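Local coordinates for protein AA9 family lytic polysaccharide monooxygenase D (Myceliophthora thermophila, PDB 5UFV) that oxidatively cleaves the glycosidic bonds of crystalline and amorphous cellulose at C1, using a single active-site copper ion together with a reductant and O2 or H2O2, at residues L81-K86 with P220-F225; S92-S97 with N150-H155; G125-K130 with K136-K141; N164-Y169 with C197-P202. All coordinates share one frame; numbering follows the deposited sequence.

Interaction 1: residues L81-K86 with P220-F225; sequences LVWMYK and PGPPVF
L81 and W83 of strand 80-86 meet a proline-rich stretch near the C-terminal end of the modelled chain, which runs across one face of the six-stranded sheet in the immunoglobulin-like beta-sandwich of AA9 enzymes. At P220 the touching atom is the carbonyl oxygen, with L81 CD2 packed 3.6 Å from P220 O. That oxygen also accepts a hydrogen bond from K103 on the adjoining strand 101-107; the same ammonium group bonds P222 O, so K103 grips two carbonyls of this segment. G221 follows with positive phi (86°), and its CA comes obliquely to the outer corner of the indole, 4.2 Å from W83 CH2. P222 comes next and gives the apolar part of the contact. The P222 and W83 side chains cross at about a right angle. The indole reaches this far because CG of W83 lies beside the backbone N, anti to the carbonyl carbon (chi1 -51°). Behind it, NE1 of W83 is hydrogen-bonded to E156 on strand 149-159, which helps fix the rotation of the ring system. At the outer end of the indole, P222 CD sits evenly between two carbons, 3.9 Å from both W83 CZ3 and W83 CH2.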
loop_
_atom_site.group_PDB
_atom_site.type_symbol
_atom_site.label_atom_id
_atom_site.label_comp_id
_atom_site.label_asym_id
_atom_site.label_seq_id
_atom_site.Cartn_x
_atom_site.Cartn_y
_atom_site.Cartn_z
ATOM N N LEU A 81 -3.550 0.263 -2.453
ATOM C CA LEU A 81 -3.694 -0.772 -1.456
ATOM C C LEU A 81 -2.908 -0.444 -0.189
ATOM O O LEU A 81 -1.772 0.031 -0.265
ATOM C CB LEU A 81 -3.202 -2.093 -2.006
ATOM C CG LEU A 81 -4.090 -2.719 -3.092
ATOM C CD1 LEU A 81 -3.814 -2.125 -4.460
ATOM C CD2 LEU A 81 -3.878 -4.230 -3.133
ATOM N N VAL A 82 -3.513 -0.712 0.969
ATOM C CA VAL A 82 -2.838 -0.557 2.222
ATOM C C VAL A 82 -2.973 -1.833 2.991
ATOM O O VAL A 82 -4.076 -2.308 3.196
ATOM C CB VAL A 82 -3.461 0.552 3.055
ATOM C CG1 VAL A 82 -2.609 0.791 4.296
ATOM C CG2 VAL A 82 -3.641 1.821 2.218
ATOM N N TRP A 83 -1.848 -2.381 3.431
ATOM C CA TRP A 83 -1.809 -3.668 4.069
ATOM C C TRP A 83 -1.121 -3.576 5.392
ATOM O O TRP A 83 -0.386 -2.654 5.659
ATOM C CB TRP A 83 -0.956 -4.642 3.278
ATOM C CG TRP A 83 -1.220 -4.814 1.811
ATOM C CD1 TRP A 83 -0.989 -3.907 0.815
ATOM C CD2 TRP A 83 -1.670 -6.010 1.165
ATOM N NE1 TRP A 83 -1.317 -4.453 -0.409
ATOM C CE2 TRP A 83 -1.728 -5.742 -0.222
ATOM C CE3 TRP A 83 -2.033 -7.279 1.625
ATOM C CZ2 TRP A 83 -2.118 -6.691 -1.143
ATOM C CZ3 TRP A 83 -2.428 -8.227 0.699
ATOM C CH2 TRP A 83 -2.460 -7.933 -0.664
ATOM N N MET A 84 -1.298 -4.615 6.185
ATOM C CA MET A 84 -0.634 -4.757 7.451
ATOM C C MET A 84 -0.153 -6.182 7.605
ATOM O O MET A 84 -0.554 -7.073 6.873
ATOM C CB MET A 84 -1.578 -4.385 8.606
ATOM C CG MET A 84 -1.787 -2.898 8.738
ATOM S SD MET A 84 -2.750 -2.345 10.174
ATOM C CE MET A 84 -1.519 -2.361 11.483
ATOM N N TYR A 85 0.707 -6.387 8.588
ATOM C CA TYR A 85 1.382 -7.652 8.758
ATOM C C TYR A 85 1.794 -7.735 10.204
ATOM O O TYR A 85 2.483 -6.848 10.707
ATOM C CB TYR A 85 2.607 -7.717 7.834
ATOM C CG TYR A 85 3.434 -8.958 7.972
ATOM C CD1 TYR A 85 4.262 -9.156 9.074
ATOM C CD2 TYR A 85 3.416 -9.919 6.995
ATOM C CE1 TYR A 85 5.023 -10.302 9.212
ATOM C CE2 TYR A 85 4.183 -11.060 7.108
ATOM C CZ TYR A 85 4.988 -11.253 8.223
ATOM O OH TYR A 85 5.744 -12.402 8.309
ATOM N N LYS A 86 1.371 -8.811 10.849
ATOM C CA LYS A 86 1.665 -9.041 12.245
ATOM C C LYS A 86 3.049 -9.655 12.426
ATOM O O LYS A 86 3.246 -10.828 12.131
ATOM C CB LYS A 86 0.608 -9.971 12.833
ATOM C CG LYS A 86 0.835 -10.351 14.289
ATOM C CD LYS A 86 0.282 -9.321 15.235
ATOM C CE LYS A 86 0.821 -9.498 16.650
ATOM N NZ LYS A 86 0.338 -10.747 17.272
ATOM N N PRO A 220 -6.771 -6.268 -6.900
ATOM C CA PRO A 220 -6.060 -7.509 -6.567
ATOM C C PRO A 220 -5.879 -7.731 -5.080
ATOM O O PRO A 220 -6.064 -6.816 -4.284
ATOM C CB PRO A 220 -4.701 -7.345 -7.232
ATOM C CG PRO A 220 -4.557 -5.900 -7.523
ATOM C CD PRO A 220 -5.934 -5.321 -7.657
ATOM N N GLY A 221 -5.528 -8.961 -4.728
ATOM C CA GLY A 221 -5.377 -9.372 -3.345
ATOM C C GLY A 221 -6.708 -9.827 -2.747
ATOM O O GLY A 221 -7.741 -9.735 -3.406
ATOM N N PRO A 222 -6.685 -10.292 -1.483
ATOM C CA PRO A 222 -7.855 -10.790 -0.781
ATOM C C PRO A 222 -8.802 -9.672 -0.387
ATOM O O PRO A 222 -8.400 -8.519 -0.410
ATOM C CB PRO A 222 -7.269 -11.449 0.488
ATOM C CG PRO A 222 -5.787 -11.459 0.307
ATOM C CD PRO A 222 -5.486 -10.334 -0.632
ATOM N N PRO A 223 -10.054 -10.014 -0.004
ATOM C CA PRO A 223 -10.986 -9.014 0.516
ATOM C C PRO A 223 -10.374 -8.264 1.669
ATOM O O PRO A 223 -9.519 -8.796 2.350
ATOM C CB PRO A 223 -12.167 -9.849 1.042
ATOM C CG PRO A 223 -11.674 -11.259 1.118
ATOM C CD PRO A 223 -10.605 -11.381 0.076
ATOM N N VAL A 224 -10.834 -7.045 1.902
ATOM C CA VAL A 224 -10.330 -6.235 3.003
ATOM C C VAL A 224 -10.752 -6.790 4.357
ATOM O O VAL A 224 -11.910 -7.144 4.540
ATOM C CB VAL A 224 -10.872 -4.792 2.904
ATOM C CG1 VAL A 224 -10.462 -3.951 4.120
ATOM C CG2 VAL A 224 -10.415 -4.142 1.600
ATOM N N PHE A 225 -9.828 -6.794 5.315
ATOM C CA PHE A 225 -10.157 -7.124 6.697
ATOM C C PHE A 225 -10.724 -5.942 7.476
ATOM O O PHE A 225 -10.067 -4.914 7.608
ATOM C CB PHE A 225 -8.920 -7.638 7.412
ATOM C CG PHE A 225 -9.182 -8.080 8.805
ATOM C CD1 PHE A 225 -10.105 -9.072 9.058
ATOM C CD2 PHE A 225 -8.533 -7.492 9.859
ATOM C CE1 PHE A 225 -10.373 -9.483 10.356
ATOM C CE2 PHE A 225 -8.787 -7.885 11.157
ATOM C CZ PHE A 225 -9.703 -8.890 11.409
#

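Interaction 2: residues S92-S97 with N150-H155; sequences SSCDGS and NYLVRH
C94 and L152 make the central contact, the sulfur of the cysteine resting against one branch of the leucine. SG of C94 lies 4.0 Å from CD1 of L152 and 4.1 Å from CG of L152, so the sulfur meets the CG-CD1 bond rather than a single methyl. The extended first torsion of C94, with SG on the far side of CB from the backbone N (chi1 -163°), sends the sulfur in toward the strand. A second, looser touch comes from the backbone of G96, whose CA is 4.4 Å from the same CD1 of L152. No hydrogen bond crosses between the two segments, and the three touching residues are all buried.

The sulfur is fixed by the disulfide C94-C87, which ties the loop between strands 80-86 and 101-107 back to the end of the first of them. The contact thus presses a disulfide-closed loop of the AA9 beta-sandwich onto strand 149-159, the neighbour of strand 80-86 in the six-stranded sheet. C87 and W101 also pack on L152, and NE1 of W101 is hydrogen-bonded to the carbonyl of G96.

Further out, D95 shapes the loop through an Asx turn: D95 OD1 accepts from S97 N at 3.0 Å, with an N-H...O angle of 137°. The hydroxyl of the same serine adds a second bond, S97 OG to D95 OD1 at 2.7 Å. Both donors approach from one face of the carboxylate, the hydroxyl on the syn side of OD1 and the amide on the anti side.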
loop_
_atom_site.group_PDB
_atom_site.type_symbol
_atom_site.label_atom_id
_atom_site.label_comp_id
_atom_site.label_asym_id
_atom_site.label_seq_id
_atom_site.Cartn_x
_atom_site.Cartn_y
_atom_site.Cartn_z
ATOM N N SER A 92 12.866 -6.171 14.607
ATOM C CA SER A 92 14.156 -6.439 13.993
ATOM C C SER A 92 14.238 -7.799 13.324
ATOM O O SER A 92 15.048 -7.977 12.415
ATOM C CB SER A 92 15.276 -6.308 15.020
ATOM O OG SER A 92 15.172 -5.071 15.697
ATOM N N SER A 93 13.425 -8.762 13.756
ATOM C CA SER A 93 13.514 -10.110 13.158
ATOM C C SER A 93 12.358 -10.357 12.192
ATOM O O SER A 93 12.184 -11.449 11.682
ATOM C CB SER A 93 13.614 -11.200 14.234
ATOM O OG SER A 93 12.652 -10.998 15.227
ATOM N N CYS A 94 11.602 -9.304 11.919
ATOM C CA CYS A 94 10.470 -9.334 11.009
ATOM C C CYS A 94 11.004 -8.974 9.614
ATOM O O CYS A 94 11.528 -7.873 9.427
ATOM C CB CYS A 94 9.486 -8.272 11.483
ATOM S SG CYS A 94 7.787 -8.348 10.893
ATOM N N ASP A 95 10.905 -9.907 8.667
ATOM C CA ASP A 95 11.198 -9.643 7.244
ATOM C C ASP A 95 9.926 -9.531 6.349
ATOM O O ASP A 95 10.019 -9.220 5.160
ATOM C CB ASP A 95 12.123 -10.731 6.681
ATOM C CG ASP A 95 11.639 -12.161 7.001
ATOM O OD1 ASP A 95 10.411 -12.368 7.157
ATOM O OD2 ASP A 95 12.490 -13.086 7.103
ATOM N N GLY A 96 8.756 -9.805 6.915
ATOM C CA GLY A 96 7.496 -9.671 6.202
ATOM C C GLY A 96 7.191 -10.871 5.350
ATOM O O GLY A 96 6.407 -10.790 4.384
ATOM N N SER A 97 7.796 -12.002 5.695
ATOM C CA SER A 97 7.704 -13.185 4.824
ATOM C C SER A 97 6.538 -14.052 5.220
ATOM O O SER A 97 6.015 -13.937 6.332
ATOM C CB SER A 97 8.971 -14.019 4.893
ATOM O OG SER A 97 9.125 -14.505 6.213
ATOM N N ASN A 150 3.537 -5.758 17.392
ATOM C CA ASN A 150 4.319 -5.054 16.395
ATOM C C ASN A 150 3.830 -5.385 15.019
ATOM O O ASN A 150 3.777 -6.567 14.663
ATOM C CB ASN A 150 5.787 -5.428 16.518
ATOM C CG ASN A 150 6.340 -5.120 17.886
ATOM O OD1 ASN A 150 5.799 -4.288 18.631
ATOM N ND2 ASN A 150 7.398 -5.810 18.241
ATOM N N TYR A 151 3.482 -4.356 14.240
ATOM C CA TYR A 151 2.997 -4.562 12.881
ATOM C C TYR A 151 3.746 -3.709 11.880
ATOM O O TYR A 151 4.152 -2.595 12.182
ATOM C CB TYR A 151 1.523 -4.183 12.746
ATOM C CG TYR A 151 0.497 -5.098 13.370
ATOM C CD1 TYR A 151 0.139 -4.948 14.701
ATOM C CD2 TYR A 151 -0.181 -6.032 12.613
ATOM C CE1 TYR A 151 -0.829 -5.747 15.283
ATOM C CE2 TYR A 151 -1.161 -6.855 13.182
ATOM C CZ TYR A 151 -1.490 -6.708 14.523
ATOM O OH TYR A 151 -2.457 -7.504 15.131
ATOM N N LEU A 152 3.863 -4.218 10.662
ATOM C CA LEU A 152 4.264 -3.394 9.528
ATOM C C LEU A 152 3.001 -2.941 8.844
ATOM O O LEU A 152 1.991 -3.634 8.868
ATOM C CB LEU A 152 5.097 -4.176 8.538
ATOM C CG LEU A 152 6.233 -5.019 9.111
ATOM C CD1 LEU A 152 6.935 -5.732 7.970
ATOM C CD2 LEU A 152 7.206 -4.155 9.885
ATOM N N VAL A 153 3.055 -1.763 8.249
ATOM C CA VAL A 153 1.964 -1.296 7.421
ATOM C C VAL A 153 2.574 -0.996 6.078
ATOM O O VAL A 153 3.649 -0.448 6.045
ATOM C CB VAL A 153 1.327 -0.033 7.982
ATOM C CG1 VAL A 153 2.372 1.050 8.226
ATOM C CG2 VAL A 153 0.242 0.467 7.034
ATOM N N ARG A 154 1.906 -1.354 4.981
ATOM C CA ARG A 154 2.497 -1.241 3.631
ATOM C C ARG A 154 1.554 -0.499 2.697
ATOM O O ARG A 154 0.388 -0.905 2.531
ATOM C CB ARG A 154 2.789 -2.647 3.080
ATOM C CG ARG A 154 3.154 -2.737 1.611
ATOM C CD ARG A 154 3.477 -4.183 1.283
ATOM N NE ARG A 154 3.834 -4.333 -0.119
ATOM C CZ ARG A 154 2.955 -4.305 -1.129
ATOM N NH1 ARG A 154 1.633 -4.178 -0.888
ATOM N NH2 ARG A 154 3.404 -4.410 -2.386
ATOM N N HIS A 155 2.045 0.580 2.087
ATOM C CA HIS A 155 1.249 1.331 1.124
ATOM C C HIS A 155 1.740 0.985 -0.228
ATOM O O HIS A 155 2.936 0.913 -0.428
ATOM C CB HIS A 155 1.356 2.837 1.344
ATOM C CG HIS A 155 0.688 3.290 2.597
ATOM N ND1 HIS A 155 1.253 3.120 3.843
ATOM C CD2 HIS A 155 -0.535 3.824 2.811
ATOM C CE1 HIS A 155 0.422 3.564 4.767
ATOM N NE2 HIS A 155 -0.671 3.990 4.168
#

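Interaction 3: residues G125-K130 with K136-K141; sequences GWDIAK and KSWSSK
W138 and K130 have the most surface buried here, followed by D127, and between them they close a short connection: residues 127-130 fold back on strand 136-141, an outermost strand of the four-stranded sheet of the AA9 beta-sandwich. W138 reaches across with the far corner of its indole, W138 CH2 lying 4.0 Å from D127 CB in an oblique approach. Its CG is extended from the backbone N (chi1 -166°), which swings the six-membered ring toward D127, while NE1 is bonded to D105 of strand 101-107 in the other sheet. K130 runs its nearly straight chain back over its own segment, and its ammonium group makes a long, weak salt bridge, K130 NZ to D127 OD1 at 3.5 Å. A backbone bond, K130 N to D127 O, joins the same two residues. At the other end, the carbonyl of K130 meets the aliphatic part of K136, with K136 CG 3.3 Å from K130 O; the bent K136 chain carries NZ onward to a hydrogen bond with the carbonyl of V132. No hydrogen bond crosses between the segments, so shape and van der Waals packing hold them together, while W138 NE1 and K136 NZ bond to other parts of the fold.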
loop_
_atom_site.group_PDB
_atom_site.type_symbol
_atom_site.label_atom_id
_atom_site.label_comp_id
_atom_site.label_asym_id
_atom_site.label_seq_id
_atom_site.Cartn_x
_atom_site.Cartn_y
_atom_site.Cartn_z
ATOM N N GLY A 125 -11.377 8.239 -13.447
ATOM C CA GLY A 125 -12.301 7.524 -12.571
ATOM C C GLY A 125 -11.653 6.739 -11.440
ATOM O O GLY A 125 -12.317 5.911 -10.805
ATOM N N TRP A 126 -10.366 6.989 -11.189
ATOM C CA TRP A 126 -9.632 6.310 -10.120
ATOM C C TRP A 126 -9.360 7.232 -8.928
ATOM O O TRP A 126 -8.969 8.394 -9.085
ATOM C CB TRP A 126 -8.289 5.836 -10.643
ATOM C CG TRP A 126 -8.329 4.927 -11.830
ATOM C CD1 TRP A 126 -8.413 5.287 -13.146
ATOM C CD2 TRP A 126 -8.215 3.509 -11.803
ATOM N NE1 TRP A 126 -8.379 4.166 -13.934
ATOM C CE2 TRP A 126 -8.255 3.062 -13.131
ATOM C CE3 TRP A 126 -8.081 2.572 -10.776
ATOM C CZ2 TRP A 126 -8.163 1.710 -13.465
ATOM C CZ3 TRP A 126 -8.010 1.242 -11.099
ATOM C CH2 TRP A 126 -8.051 0.812 -12.438
ATOM N N ASP A 127 -9.528 6.688 -7.732
ATOM C CA ASP A 127 -9.228 7.418 -6.505
ATOM C C ASP A 127 -7.760 7.843 -6.413
ATOM O O ASP A 127 -7.441 8.855 -5.798
ATOM C CB ASP A 127 -9.603 6.568 -5.279
ATOM C CG ASP A 127 -11.104 6.522 -5.051
ATOM O OD1 ASP A 127 -11.741 7.586 -5.084
ATOM O OD2 ASP A 127 -11.655 5.424 -4.863
ATOM N N ILE A 128 -6.873 7.082 -7.028
ATOM C CA ILE A 128 -5.479 7.453 -7.056
ATOM C C ILE A 128 -5.243 8.857 -7.636
ATOM O O ILE A 128 -4.265 9.495 -7.315
ATOM C CB ILE A 128 -4.651 6.420 -7.859
ATOM C CG1 ILE A 128 -3.204 6.382 -7.366
ATOM C CG2 ILE A 128 -4.689 6.728 -9.348
ATOM C CD1 ILE A 128 -2.382 5.265 -7.972
ATOM N N ALA A 129 -6.121 9.331 -8.505
ATOM C CA ALA A 129 -5.923 10.628 -9.135
ATOM C C ALA A 129 -5.805 11.733 -8.111
ATOM O O ALA A 129 -5.264 12.802 -8.399
ATOM C CB ALA A 129 -7.086 10.942 -10.049
ATOM N N LYS A 130 -6.358 11.475 -6.935
ATOM C CA LYS A 130 -6.398 12.467 -5.903
ATOM C C LYS A 130 -5.055 12.597 -5.223
ATOM O O LYS A 130 -4.795 13.629 -4.596
ATOM C CB LYS A 130 -7.502 12.145 -4.893
ATOM C CG LYS A 130 -8.897 12.307 -5.474
ATOM C CD LYS A 130 -9.937 11.586 -4.632
ATOM C CE LYS A 130 -11.350 11.869 -5.133
ATOM N NZ LYS A 130 -12.340 10.962 -4.486
ATOM N N LYS A 136 -0.006 15.102 -1.267
ATOM C CA LYS A 136 -1.315 14.528 -1.083
ATOM C C LYS A 136 -1.235 13.339 -0.165
ATOM O O LYS A 136 -0.215 12.662 -0.077
ATOM C CB LYS A 136 -1.896 14.094 -2.427
ATOM C CG LYS A 136 -2.112 15.236 -3.406
ATOM C CD LYS A 136 -2.857 16.370 -2.747
ATOM C CE LYS A 136 -3.503 17.297 -3.765
ATOM N NZ LYS A 136 -2.496 17.752 -4.734
ATOM N N SER A 137 -2.337 13.071 0.503
ATOM C CA SER A 137 -2.347 12.113 1.579
ATOM C C SER A 137 -3.474 11.125 1.433
ATOM O O SER A 137 -4.477 11.413 0.790
ATOM C CB SER A 137 -2.504 12.851 2.914
ATOM O OG SER A 137 -1.502 13.849 3.095
ATOM N N TRP A 138 -3.297 9.953 2.046
ATOM C CA TRP A 138 -4.349 8.926 2.105
ATOM C C TRP A 138 -4.482 8.431 3.516
ATOM O O TRP A 138 -3.494 8.090 4.140
ATOM C CB TRP A 138 -4.054 7.742 1.178
ATOM C CG TRP A 138 -5.279 6.874 0.995
ATOM C CD1 TRP A 138 -5.624 5.763 1.735
ATOM C CD2 TRP A 138 -6.348 7.085 0.068
ATOM N NE1 TRP A 138 -6.831 5.262 1.298
ATOM C CE2 TRP A 138 -7.302 6.055 0.284
ATOM C CE3 TRP A 138 -6.607 8.054 -0.903
ATOM C CZ2 TRP A 138 -8.495 5.949 -0.467
ATOM C CZ3 TRP A 138 -7.798 7.961 -1.647
ATOM C CH2 TRP A 138 -8.729 6.905 -1.423
ATOM N N SER A 139 -5.708 8.393 4.012
ATOM C CA SER A 139 -5.988 7.992 5.390
ATOM C C SER A 139 -6.754 6.651 5.488
ATOM O O SER A 139 -7.736 6.416 4.766
ATOM C CB SER A 139 -6.808 9.080 6.065
ATOM O OG SER A 139 -5.995 10.178 6.408
ATOM N N SER A 140 -6.310 5.799 6.403
ATOM C CA SER A 140 -6.914 4.502 6.643
ATOM C C SER A 140 -7.075 4.302 8.156
ATOM O O SER A 140 -6.186 4.651 8.922
ATOM C CB SER A 140 -6.018 3.399 6.095
ATOM O OG SER A 140 -5.844 3.487 4.694
ATOM N N LYS A 141 -8.204 3.743 8.583
ATOM C CA LYS A 141 -8.386 3.341 9.969
ATOM C C LYS A 141 -7.752 1.994 10.207
ATOM O O LYS A 141 -7.958 1.092 9.434
ATOM C CB LYS A 141 -9.862 3.247 10.322
ATOM C CG LYS A 141 -10.451 4.598 10.612
ATOM C CD LYS A 141 -11.935 4.533 10.933
ATOM C CE LYS A 141 -12.449 5.962 11.086
ATOM N NZ LYS A 141 -13.919 6.028 11.262
#

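Interaction 4: residues N164-Y169 with C197-P202; sequences NNPQFY and CQQSDP
The segment approaching the copper site, with Y169 as a copper ligand and Q167 as a probable O2-binding residue, is covered on its other side by the long C-terminal loop. Q167 and Y169 are linked by a hydrogen bond, Y169 OH to Q167 OE1 at 2.6 Å, the hydroxyl lying well above the carbonyl plane of the amide. P166 and F168 instead face residues 197-202. The amide nitrogen of Q199 packs against the proline ring, with Q199 NE2 3.6 Å from P166 CG, and also makes a weak hydrogen bond to L39 O. This side chain extends at chi1 and then bends (chi2 67°), which brings its amide to the ring; OE1 is bonded to the backbone N of A41. C197 SG lies obliquely to the F168 ring in a sulfur-aromatic contact, 5.4 Å from its centroid and 65° off the normal, with F168 CE2 nearest at 4.4 Å. The loop makes a type I beta turn, Q198 to D201, closed by D201 N to Q198 O and reinforced by Q198 N to D201 OD2, which meets the carboxylate from above its plane. F168 also packs on E156 and I158 of strand 149-159, so its ring touches both the sheet and the loop after strand 190-191.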
loop_
_atom_site.group_PDB
_atom_site.type_symbol
_atom_site.label_atom_id
_atom_site.label_comp_id
_atom_site.label_asym_id
_atom_site.label_seq_id
_atom_site.Cartn_x
_atom_site.Cartn_y
_atom_site.Cartn_z
ATOM N N ASN A 164 -0.479 -3.347 -20.431
ATOM C CA ASN A 164 0.329 -4.564 -20.150
ATOM C C ASN A 164 1.591 -4.353 -19.286
ATOM O O ASN A 164 2.336 -5.304 -19.052
ATOM C CB ASN A 164 0.698 -5.327 -21.459
ATOM C CG ASN A 164 -0.540 -5.756 -22.264
ATOM O OD1 ASN A 164 -1.279 -6.655 -21.867
ATOM N ND2 ASN A 164 -0.769 -5.100 -23.397
ATOM N N ASN A 165 1.817 -3.135 -18.791
ATOM C CA ASN A 165 3.066 -2.828 -18.093
ATOM C C ASN A 165 2.810 -2.202 -16.735
ATOM O O ASN A 165 3.067 -1.028 -16.522
ATOM C CB ASN A 165 4.001 -1.971 -18.961
ATOM C CG ASN A 165 4.628 -2.767 -20.117
ATOM O OD1 ASN A 165 4.006 -2.979 -21.174
ATOM N ND2 ASN A 165 5.858 -3.211 -19.920
ATOM N N PRO A 166 2.315 -3.010 -15.797
ATOM C CA PRO A 166 2.062 -2.540 -14.438
ATOM C C PRO A 166 3.334 -2.041 -13.739
ATOM O O PRO A 166 4.422 -2.501 -14.039
ATOM C CB PRO A 166 1.556 -3.790 -13.733
ATOM C CG PRO A 166 2.277 -4.899 -14.443
ATOM C CD PRO A 166 2.240 -4.478 -15.878
ATOM N N GLN A 167 3.152 -1.101 -12.822
ATOM C CA GLN A 167 4.222 -0.423 -12.138
ATOM C C GLN A 167 3.793 -0.318 -10.697
ATOM O O GLN A 167 2.875 0.414 -10.408
ATOM C CB GLN A 167 4.373 0.983 -12.660
ATOM C CG GLN A 167 4.904 1.120 -14.068
ATOM C CD GLN A 167 5.107 2.581 -14.437
ATOM O OE1 GLN A 167 4.766 3.471 -13.671
ATOM N NE2 GLN A 167 5.656 2.833 -15.599
ATOM N N PHE A 168 4.478 -1.033 -9.813
ATOM C CA PHE A 168 4.199 -1.055 -8.395
ATOM C C PHE A 168 5.127 -0.114 -7.635
ATOM O O PHE A 168 6.308 -0.060 -7.915
ATOM C CB PHE A 168 4.427 -2.448 -7.865
ATOM C CG PHE A 168 3.612 -3.523 -8.552
ATOM C CD1 PHE A 168 4.059 -4.129 -9.715
ATOM C CD2 PHE A 168 2.435 -3.999 -7.971
ATOM C CE1 PHE A 168 3.326 -5.146 -10.308
ATOM C CE2 PHE A 168 1.700 -5.021 -8.566
ATOM C CZ PHE A 168 2.144 -5.592 -9.737
ATOM N N TYR A 169 4.581 0.618 -6.670
ATOM C CA TYR A 169 5.342 1.570 -5.868
ATOM C C TYR A 169 4.957 1.340 -4.415
ATOM O O TYR A 169 3.914 1.835 -3.997
ATOM C CB TYR A 169 4.979 3.010 -6.253
ATOM C CG TYR A 169 5.217 3.359 -7.704
ATOM C CD1 TYR A 169 4.294 3.030 -8.691
ATOM C CD2 TYR A 169 6.354 4.045 -8.073
ATOM C CE1 TYR A 169 4.514 3.383 -10.006
ATOM C CE2 TYR A 169 6.596 4.392 -9.385
ATOM C CZ TYR A 169 5.677 4.064 -10.340
ATOM O OH TYR A 169 5.969 4.434 -11.629
ATOM N N CYS A 197 -0.589 -11.738 -6.252
ATOM C CA CYS A 197 -1.033 -11.632 -7.629
ATOM C C CYS A 197 0.029 -12.235 -8.504
ATOM O O CYS A 197 1.164 -12.317 -8.069
ATOM C CB CYS A 197 -1.270 -10.173 -8.023
ATOM S SG CYS A 197 0.179 -9.082 -7.958
ATOM N N GLN A 198 -0.347 -12.673 -9.709
ATOM C CA GLN A 198 0.604 -13.108 -10.743
ATOM C C GLN A 198 0.707 -12.052 -11.821
ATOM O O GLN A 198 -0.242 -11.335 -12.079
ATOM C CB GLN A 198 0.172 -14.426 -11.409
ATOM C CG GLN A 198 -0.168 -15.545 -10.442
ATOM C CD GLN A 198 1.039 -15.951 -9.632
ATOM O OE1 GLN A 198 2.035 -16.417 -10.185
ATOM N NE2 GLN A 198 0.960 -15.769 -8.317
ATOM N N GLN A 199 1.857 -12.002 -12.476
ATOM C CA GLN A 199 2.106 -11.017 -13.510
ATOM C C GLN A 199 1.018 -11.012 -14.585
ATOM O O GLN A 199 0.647 -9.949 -15.072
ATOM C CB GLN A 199 3.473 -11.267 -14.163
ATOM C CG GLN A 199 3.979 -10.137 -15.058
ATOM C CD GLN A 199 4.295 -8.866 -14.290
ATOM O OE1 GLN A 199 4.385 -8.869 -13.068
ATOM N NE2 GLN A 199 4.455 -7.770 -15.006
ATOM N N SER A 200 0.523 -12.192 -14.948
ATOM C CA SER A 200 -0.398 -12.344 -16.063
ATOM C C SER A 200 -1.889 -12.283 -15.661
ATOM O O SER A 200 -2.756 -12.464 -16.508
ATOM C CB SER A 200 -0.109 -13.655 -16.778
ATOM O OG SER A 200 -0.540 -14.751 -15.991
ATOM N N ASP A 201 -2.197 -12.003 -14.396
ATOM C CA ASP A 201 -3.590 -11.844 -14.000
ATOM C C ASP A 201 -4.227 -10.667 -14.755
ATOM O O ASP A 201 -3.548 -9.685 -15.068
ATOM C CB ASP A 201 -3.722 -11.601 -12.502
ATOM C CG ASP A 201 -3.365 -12.827 -11.651
ATOM O OD1 ASP A 201 -3.169 -13.941 -12.191
ATOM O OD2 ASP A 201 -3.273 -12.655 -10.402
ATOM N N PRO A 202 -5.539 -10.755 -15.037
ATOM C CA PRO A 202 -6.230 -9.781 -15.914
ATOM C C PRO A 202 -6.535 -8.426 -15.257
ATOM O O PRO A 202 -7.024 -7.508 -15.923
ATOM C CB PRO A 202 -7.548 -10.498 -16.277
ATOM C CG PRO A 202 -7.784 -11.488 -15.180
ATOM C CD PRO A 202 -6.452 -11.817 -14.549
#

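In the fold
Interactions 1, 2 and 4 all reach the six-stranded sheet, through strands 80-86, 149-159 and 167-177, which are neighbours in it with 149-159 in the middle. Interaction 3 instead involves strand 136-141 of the four-stranded sheet, yet V82 CG2 of segment 81-86 packs 3.7 Å from S140 OG of segment 136-141. Along the chain, interaction 1 encloses the other three; interaction 3 is nested within interaction 2, and interaction 4 follows both. The centres of interactions 1 and 2 are about 13 Å apart, and Y85 OH to S97 O joins them; those of 2 and 4 are about 23 Å apart. Three contacts thus lay loop segments against the six-stranded sheet, interaction 4 beside the strand carrying the copper ligand Y169.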